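Local structure of cellulose binding protein (Clavibacter michiganensis, 4JJO) at residues A[108-113]-A[125-129]; A[112-116]-A[152-156]. The protein is the expansin module of a probable cellulose-degrading endoglucanase, associated with polysaccharide binding and cell wall loosening. The contacts are given in a common frame with arbitrary orientation. Numbering follows the deposited sequence.

In the fold
Both contacts lie in the C-terminal expansin domain and start from strand 111-114, sharing I112 and R113. Contact 1 is an antiparallel strand pairing (557 Å² buried), held by a ladder of main-chain hydrogen bonds with side-chain bonds at both ends (N129 to T109, R113 to Q126). Contact 2 joins the strand's end to the loop before strand 156-157 (254 Å² buried) through side chains of R113, K115, Y153 and Y155. Both are partly buried: contact 1 runs from buried V110-R113 to exposed P108, contact 2 from buried R113 and Y155 to partly exposed K115 and Y153. They meet: L125 O is 2.7 Å from W156 N, probably a hydrogen bond, and Y155 packs against L125 and Q126.

Contact 1 (A[108-113]-A[125-129]); sequences PTVAIR and LQVLN
The axes of antiparallel strands 111-113 and 125-128 approach to 4.8 Å, with 154° between N-to-C directions. P108 CG lies 3.5 Å from N129 CG; water 2 lies 2.8 Å from P108 O and 2.6 Å from N129 O. T109 O accepts a hydrogen bond from N129 ND2 (3.1 Å; N129 phi/psi 72/26); T109 OG1 is hydrogen-bonded to T194 O. V110 CA makes a CH...O contact to L128 O (3.4 Å). A111 and L128 form a hydrogen-bonded pair (A111 N to L128 O 3.1 Å, L128 N to A111 O 2.9 Å). I112 (mm) pairs non-hydrogen-bonded with V127, CD1 reaching V127 CG2 at 3.7 Å. R113 pairs with Q126 (R113 N to Q126 O 3.0 Å, Q126 N to R113 O 2.9 Å), and its ttp chain brings NE and NH2 to Q126 OE1 (3.0 and 2.8 Å); NH1 hydrogen-bonds to I18 O. I112 touches strand 178-184, L125 and V127 touch 134-141 and 167-173: a beta hairpin of the immunoglobulin-like expansin sandwich.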
ATOM      1  N   PRO A 108      -5.855   7.669   7.644  1.00 17.86           N
ATOM      2  CA  PRO A 108      -5.031   8.778   8.133  1.00 16.76           C
ATOM      3  C   PRO A 108      -4.469   9.641   7.010  1.00 14.81           C
ATOM      4  O   PRO A 108      -4.690   9.371   5.831  1.00 13.84           O
ATOM      5  CB  PRO A 108      -3.895   8.080   8.894  1.00 17.60           C
ATOM      6  CG  PRO A 108      -3.892   6.679   8.434  1.00 17.85           C
ATOM      7  CD  PRO A 108      -5.228   6.354   7.856  1.00 17.29           C
ATOM      8  N   THR A 109      -3.751  10.686   7.395  1.00 15.24           N
ATOM      9  CA  THR A 109      -3.108  11.574   6.438  1.00 14.67           C
ATOM     10  C   THR A 109      -1.944  10.858   5.771  1.00 14.00           C
ATOM     11  O   THR A 109      -1.482   9.821   6.247  1.00 13.97           O
ATOM     12  CB  THR A 109      -2.581  12.843   7.120  1.00 16.77           C
ATOM     13  OG1 THR A 109      -1.596  12.487   8.100  1.00 17.13           O
ATOM     14  CG2 THR A 109      -3.721  13.604   7.788  1.00 17.72           C
ATOM     15  N   VAL A 110      -1.474  11.423   4.666  1.00 14.23           N
ATOM     16  CA  VAL A 110      -0.353  10.862   3.932  1.00 14.06           C
ATOM     17  C   VAL A 110       0.910  10.888   4.785  1.00 14.52           C
ATOM     18  O   VAL A 110       1.153  11.840   5.525  1.00 15.79           O
ATOM     19  CB  VAL A 110      -0.106  11.651   2.632  1.00 14.46           C
ATOM     20  CG1 VAL A 110       1.179  11.194   1.955  1.00 14.37           C
ATOM     21  CG2 VAL A 110      -1.292  11.502   1.693  1.00 13.55           C
ATOM     22  N   ALA A 111       1.699   9.824   4.691  1.00 14.49           N
ATOM     23  CA  ALA A 111       2.999   9.777   5.347  1.00 16.05           C
ATOM     24  C   ALA A 111       4.044   9.260   4.374  1.00 17.39           C
ATOM     25  O   ALA A 111       3.718   8.596   3.392  1.00 18.20           O
ATOM     26  CB  ALA A 111       2.946   8.902   6.589  1.00 15.98           C
ATOM     27  N   ILE A 112       5.301   9.576   4.657  1.00 13.75           N
ATOM     28  CA  ILE A 112       6.414   9.123   3.838  1.00 14.12           C
ATOM     29  C   ILE A 112       7.435   8.438   4.727  1.00 14.52           C
ATOM     30  O   ILE A 112       7.821   8.983   5.762  1.00 16.45           O
ATOM     31  CB  ILE A 112       7.109  10.303   3.135  1.00 15.00           C
ATOM     32  CG1 ILE A 112       6.143  11.025   2.193  1.00 15.35           C
ATOM     33  CG2 ILE A 112       8.345   9.831   2.378  1.00 14.99           C
ATOM     34  CD1 ILE A 112       5.535  10.149   1.134  1.00 15.63           C
ATOM     35  N   ARG A 113       7.864   7.243   4.334  1.00 13.79           N
ATOM     36  CA  ARG A 113       8.976   6.588   5.007  1.00 15.00           C
ATOM     37  C   ARG A 113      10.144   6.440   4.049  1.00 15.67           C
ATOM     38  O   ARG A 113      10.036   5.784   3.012  1.00 14.16           O
ATOM     39  CB  ARG A 113       8.581   5.216   5.560  1.00 15.88           C
ATOM     40  CG  ARG A 113       9.755   4.486   6.203  1.00 17.16           C
ATOM     41  CD  ARG A 113       9.342   3.261   7.002  1.00 18.88           C
ATOM     42  NE  ARG A 113       8.719   2.233   6.172  1.00 18.66           N
ATOM     43  CZ  ARG A 113       8.726   0.933   6.453  1.00 20.07           C
ATOM     44  NH1 ARG A 113       9.329   0.480   7.544  1.00 21.15           N
ATOM     45  NH2 ARG A 113       8.130   0.077   5.634  1.00 20.35           N
ATOM     46  N   LEU A 125      11.569   5.825  -1.280  1.00 14.70           N
ATOM     47  CA  LEU A 125      10.469   6.400  -0.522  1.00 15.48           C
ATOM     48  C   LEU A 125       9.254   5.496  -0.597  1.00 14.66           C
ATOM     49  O   LEU A 125       8.932   4.945  -1.651  1.00 15.55           O
ATOM     50  CB  LEU A 125      10.082   7.779  -1.060  1.00 16.80           C
ATOM     51  CG  LEU A 125      11.111   8.906  -1.033  1.00 19.15           C
ATOM     52  CD1 LEU A 125      10.436  10.192  -1.465  1.00 20.98           C
ATOM     53  CD2 LEU A 125      11.727   9.061   0.342  1.00 19.63           C
ATOM     54  N   GLN A 126       8.579   5.351   0.534  1.00 14.18           N
ATOM     55  CA  GLN A 126       7.317   4.640   0.584  1.00 13.94           C
ATOM     56  C   GLN A 126       6.214   5.619   0.953  1.00 13.34           C
ATOM     57  O   GLN A 126       6.344   6.374   1.919  1.00 12.82           O
ATOM     58  CB  GLN A 126       7.395   3.519   1.612  1.00 15.49           C
ATOM     59  CG  GLN A 126       6.082   2.806   1.852  1.00 16.55           C
ATOM     60  CD  GLN A 126       6.234   1.643   2.799  1.00 18.35           C
ATOM     61  OE1 GLN A 126       6.707   1.807   3.924  1.00 19.42           O
ATOM     62  NE2 GLN A 126       5.854   0.453   2.343  1.00 19.80           N
ATOM     63  N   VAL A 127       5.137   5.614   0.176  1.00 13.88           N
ATOM     64  CA  VAL A 127       4.013   6.498   0.437  1.00 14.64           C
ATOM     65  C   VAL A 127       2.908   5.730   1.141  1.00 14.98           C
ATOM     66  O   VAL A 127       2.412   4.722   0.635  1.00 16.45           O
ATOM     67  CB  VAL A 127       3.457   7.107  -0.857  1.00 14.35           C
ATOM     68  CG1 VAL A 127       2.326   8.070  -0.537  1.00 14.30           C
ATOM     69  CG2 VAL A 127       4.562   7.814  -1.624  1.00 15.46           C
ATOM     70  N   LEU A 128       2.529   6.218   2.315  1.00 14.73           N
ATOM     71  CA  LEU A 128       1.530   5.558   3.135  1.00 15.20           C
ATOM     72  C   LEU A 128       0.232   6.353   3.142  1.00 15.00           C
ATOM     73  O   LEU A 128       0.246   7.583   3.198  1.00 14.63           O
ATOM     74  CB  LEU A 128       2.061   5.404   4.560  1.00 16.16           C
ATOM     75  CG  LEU A 128       3.385   4.638   4.648  1.00 16.72           C
ATOM     76  CD1 LEU A 128       4.115   4.948   5.945  1.00 18.17           C
ATOM     77  CD2 LEU A 128       3.135   3.148   4.513  1.00 17.64           C
ATOM     78  N   ASN A 129      -0.886   5.640   3.062  1.00 15.79           N
ATOM     79  CA  ASN A 129      -2.205   6.236   3.253  1.00 16.71           C
ATOM     80  C   ASN A 129      -2.683   7.131   2.106  1.00 16.62           C
ATOM     81  O   ASN A 129      -3.504   8.028   2.311  1.00 15.92           O
ATOM     82  CB  ASN A 129      -2.224   7.013   4.568  1.00 18.27           C
ATOM     83  CG  ASN A 129      -1.715   6.188   5.732  1.00 19.36           C
ATOM     84  OD1 ASN A 129      -2.037   5.006   5.861  1.00 20.48           O
ATOM     85  ND2 ASN A 129      -0.901   6.801   6.580  1.00 19.09           N
TER
HETATM   86  O   HOH W   1      -5.946   7.469   3.416  1.00 22.72           O
HETATM   87  O   HOH W   2      -4.385  10.331   3.165  1.00 29.21           O

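Contact 2 (A[112-116]-A[152-156]); sequences IRVKE and DYGYW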
ATOM      1  N   ILE A 112       5.301   9.576   4.657  1.00 13.75           N
ATOM      2  CA  ILE A 112       6.414   9.123   3.838  1.00 14.12           C
ATOM      3  C   ILE A 112       7.435   8.438   4.727  1.00 14.52           C
ATOM      4  O   ILE A 112       7.821   8.983   5.762  1.00 16.45           O
ATOM      5  CB  ILE A 112       7.109  10.303   3.135  1.00 15.00           C
ATOM      6  CG1 ILE A 112       6.143  11.025   2.193  1.00 15.35           C
ATOM      7  CG2 ILE A 112       8.345   9.831   2.378  1.00 14.99           C
ATOM      8  CD1 ILE A 112       5.535  10.149   1.134  1.00 15.63           C
ATOM      9  N   ARG A 113       7.864   7.243   4.334  1.00 13.79           N
ATOM     10  CA  ARG A 113       8.976   6.588   5.007  1.00 15.00           C
ATOM     11  C   ARG A 113      10.144   6.440   4.049  1.00 15.67           C
ATOM     12  O   ARG A 113      10.036   5.784   3.012  1.00 14.16           O
ATOM     13  CB  ARG A 113       8.581   5.216   5.560  1.00 15.88           C
ATOM     14  CG  ARG A 113       9.755   4.486   6.203  1.00 17.16           C
ATOM     15  CD  ARG A 113       9.342   3.261   7.002  1.00 18.88           C
ATOM     16  NE  ARG A 113       8.719   2.233   6.172  1.00 18.66           N
ATOM     17  CZ  ARG A 113       8.726   0.933   6.453  1.00 20.07           C
ATOM     18  NH1 ARG A 113       9.329   0.480   7.544  1.00 21.15           N
ATOM     19  NH2 ARG A 113       8.130   0.077   5.634  1.00 20.35           N
ATOM     20  N   VAL A 114      11.259   7.068   4.396  1.00 16.37           N
ATOM     21  CA  VAL A 114      12.485   6.892   3.641  1.00 17.03           C
ATOM     22  C   VAL A 114      13.033   5.509   3.962  1.00 17.25           C
ATOM     23  O   VAL A 114      13.080   5.113   5.126  1.00 18.85           O
ATOM     24  CB  VAL A 114      13.533   7.957   4.000  1.00 18.39           C
ATOM     25  CG1 VAL A 114      14.814   7.714   3.229  1.00 19.14           C
ATOM     26  CG2 VAL A 114      12.994   9.349   3.715  1.00 18.55           C
ATOM     27  N   LYS A 115      13.434   4.773   2.932  1.00 16.57           N
ATOM     28  CA  LYS A 115      13.953   3.429   3.119  1.00 16.45           C
ATOM     29  C   LYS A 115      15.272   3.468   3.873  1.00 17.75           C
ATOM     30  O   LYS A 115      16.088   4.368   3.663  1.00 18.23           O
ATOM     31  CB  LYS A 115      14.173   2.748   1.769  1.00 16.47           C
ATOM     32  CG  LYS A 115      14.454   1.260   1.892  1.00 17.64           C
ATOM     33  CD  LYS A 115      14.744   0.613   0.551  1.00 18.91           C
ATOM     34  CE  LYS A 115      14.870  -0.894   0.713  1.00 20.89           C
ATOM     35  NZ  LYS A 115      15.358  -1.584  -0.512  1.00 21.96           N
ATOM     36  N   GLU A 116      15.483   2.496   4.752  1.00 17.95           N
ATOM     37  CA  GLU A 116      16.753   2.340   5.448  0.56 19.30           C
ATOM     38  C   GLU A 116      17.875   2.311   4.416  1.00 18.91           C
ATOM     39  O   GLU A 116      17.734   1.661   3.379  1.00 18.26           O
ATOM     40  CB  GLU A 116      16.761   1.030   6.243  0.56 20.95           C
ATOM     41  CG  GLU A 116      15.874   1.019   7.487  0.56 22.14           C
ATOM     42  CD  GLU A 116      14.417   0.704   7.184  0.56 21.83           C
ATOM     43  OE1 GLU A 116      14.059   0.561   5.995  0.56 20.51           O
ATOM     44  OE2 GLU A 116      13.627   0.595   8.145  0.56 22.76           O
ATOM     45  N   ASP A 152       8.762  -3.266  -7.126  1.00 19.80           N
ATOM     46  CA  ASP A 152       7.728  -4.272  -6.942  1.00 20.77           C
ATOM     47  C   ASP A 152       7.587  -4.664  -5.471  1.00 19.28           C
ATOM     48  O   ASP A 152       6.899  -5.631  -5.151  1.00 20.07           O
ATOM     49  CB  ASP A 152       8.030  -5.507  -7.795  1.00 23.88           C
ATOM     50  CG  ASP A 152       9.260  -6.259  -7.325  1.00 26.40           C
ATOM     51  OD1 ASP A 152       9.970  -5.761  -6.427  1.00 25.03           O
ATOM     52  OD2 ASP A 152       9.517  -7.353  -7.866  1.00 30.13           O
ATOM     53  N   TYR A 153       8.233  -3.917  -4.578  1.00 18.15           N
ATOM     54  CA  TYR A 153       8.144  -4.214  -3.148  1.00 18.27           C
ATOM     55  C   TYR A 153       7.643  -3.038  -2.297  1.00 16.65           C
ATOM     56  O   TYR A 153       7.840  -3.013  -1.081  1.00 16.46           O
ATOM     57  CB  TYR A 153       9.483  -4.737  -2.612  1.00 19.82           C
ATOM     58  CG  TYR A 153      10.647  -3.786  -2.743  1.00 19.30           C
ATOM     59  CD1 TYR A 153      10.859  -2.779  -1.810  1.00 19.03           C
ATOM     60  CD2 TYR A 153      11.551  -3.912  -3.787  1.00 20.16           C
ATOM     61  CE1 TYR A 153      11.931  -1.912  -1.923  1.00 18.64           C
ATOM     62  CE2 TYR A 153      12.627  -3.053  -3.907  1.00 19.87           C
ATOM     63  CZ  TYR A 153      12.810  -2.053  -2.975  1.00 19.33           C
ATOM     64  OH  TYR A 153      13.877  -1.194  -3.083  1.00 19.92           O
ATOM     65  N   GLY A 154       6.991  -2.070  -2.934  1.00 16.74           N
ATOM     66  CA  GLY A 154       6.247  -1.055  -2.209  1.00 16.74           C
ATOM     67  C   GLY A 154       6.947   0.276  -2.008  1.00 16.25           C
ATOM     68  O   GLY A 154       6.423   1.149  -1.317  1.00 17.08           O
ATOM     69  N   TYR A 155       8.124   0.435  -2.604  1.00 15.87           N
ATOM     70  CA  TYR A 155       8.854   1.693  -2.521  1.00 15.65           C
ATOM     71  C   TYR A 155       8.986   2.351  -3.889  1.00 15.52           C
ATOM     72  O   TYR A 155       8.661   1.760  -4.920  1.00 15.96           O
ATOM     73  CB  TYR A 155      10.253   1.469  -1.944  1.00 16.12           C
ATOM     74  CG  TYR A 155      10.313   1.438  -0.435  1.00 16.76           C
ATOM     75  CD1 TYR A 155      10.726   2.554   0.279  1.00 16.26           C
ATOM     76  CD2 TYR A 155       9.968   0.294   0.275  1.00 17.76           C
ATOM     77  CE1 TYR A 155      10.792   2.534   1.657  1.00 17.14           C
ATOM     78  CE2 TYR A 155      10.031   0.264   1.654  1.00 19.41           C
ATOM     79  CZ  TYR A 155      10.442   1.389   2.339  1.00 19.14           C
ATOM     80  OH  TYR A 155      10.504   1.357   3.713  1.00 21.26           O
ATOM     81  N   TRP A 156       9.472   3.587  -3.870  1.00 14.34           N
ATOM     82  CA  TRP A 156       9.805   4.327  -5.075  1.00 14.50           C
ATOM     83  C   TRP A 156      11.262   4.739  -4.950  1.00 14.57           C
ATOM     84  O   TRP A 156      11.652   5.316  -3.939  1.00 15.71           O
ATOM     85  CB  TRP A 156       8.924   5.567  -5.196  1.00 14.85           C
ATOM     86  CG  TRP A 156       7.481   5.263  -5.407  1.00 15.17           C
ATOM     87  CD1 TRP A 156       6.571   4.906  -4.456  1.00 15.79           C
ATOM     88  CD2 TRP A 156       6.773   5.296  -6.652  1.00 15.24           C
ATOM     89  NE1 TRP A 156       5.338   4.712  -5.034  1.00 16.36           N
ATOM     90  CE2 TRP A 156       5.436   4.945  -6.379  1.00 16.25           C
ATOM     91  CE3 TRP A 156       7.139   5.588  -7.969  1.00 15.37           C
ATOM     92  CZ2 TRP A 156       4.464   4.883  -7.377  1.00 17.02           C
ATOM     93  CZ3 TRP A 156       6.175   5.523  -8.956  1.00 16.08           C
ATOM     94  CH2 TRP A 156       4.854   5.172  -8.655  1.00 16.49           C
TER
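The single hydrogen bond between segments 112-116 and 152-156 runs from K115 NZ to Y153 OH at 3.0 Å. It depends on two conformations: K115 is extended, with all four chi angles trans, and Y153 takes chi1 p, which brings its hydroxyl to the ammonium group.

The ring contacts centre on Y155, whose 111 Å² of covered surface is the largest share of any residue here. K115 lies over one face of its ring: K115 CG is 4.2 Å from the Y155 ring centroid and 23° off the ring normal, a CH-pi contact, and K115 CB approaches Y155 CE1 at 3.4 Å. The ammonium group is farther off, with K115 NZ 6.0 Å from the Y155 centroid, so any cation-pi attraction is weak.

Y155 OH sits over one face of the R113 guanidinium, 3.2 Å from R113 NE and 3.3 Å from R113 NH2, but the angles are poor for hydrogen bonds; the guanidinium instead bonds I18 O and Q126 OE1.

The loop turns at G154 (phi/psi 99/5), where a CB would strike the preceding carbonyl. With Y153 O bonded to S24 OG and R113 to I18, the contact lies beside loop residues of the N-terminal part of the chain, at the junction between the double-psi beta-barrel and the immunoglobulin-like sandwich of the two-domain expansin fold.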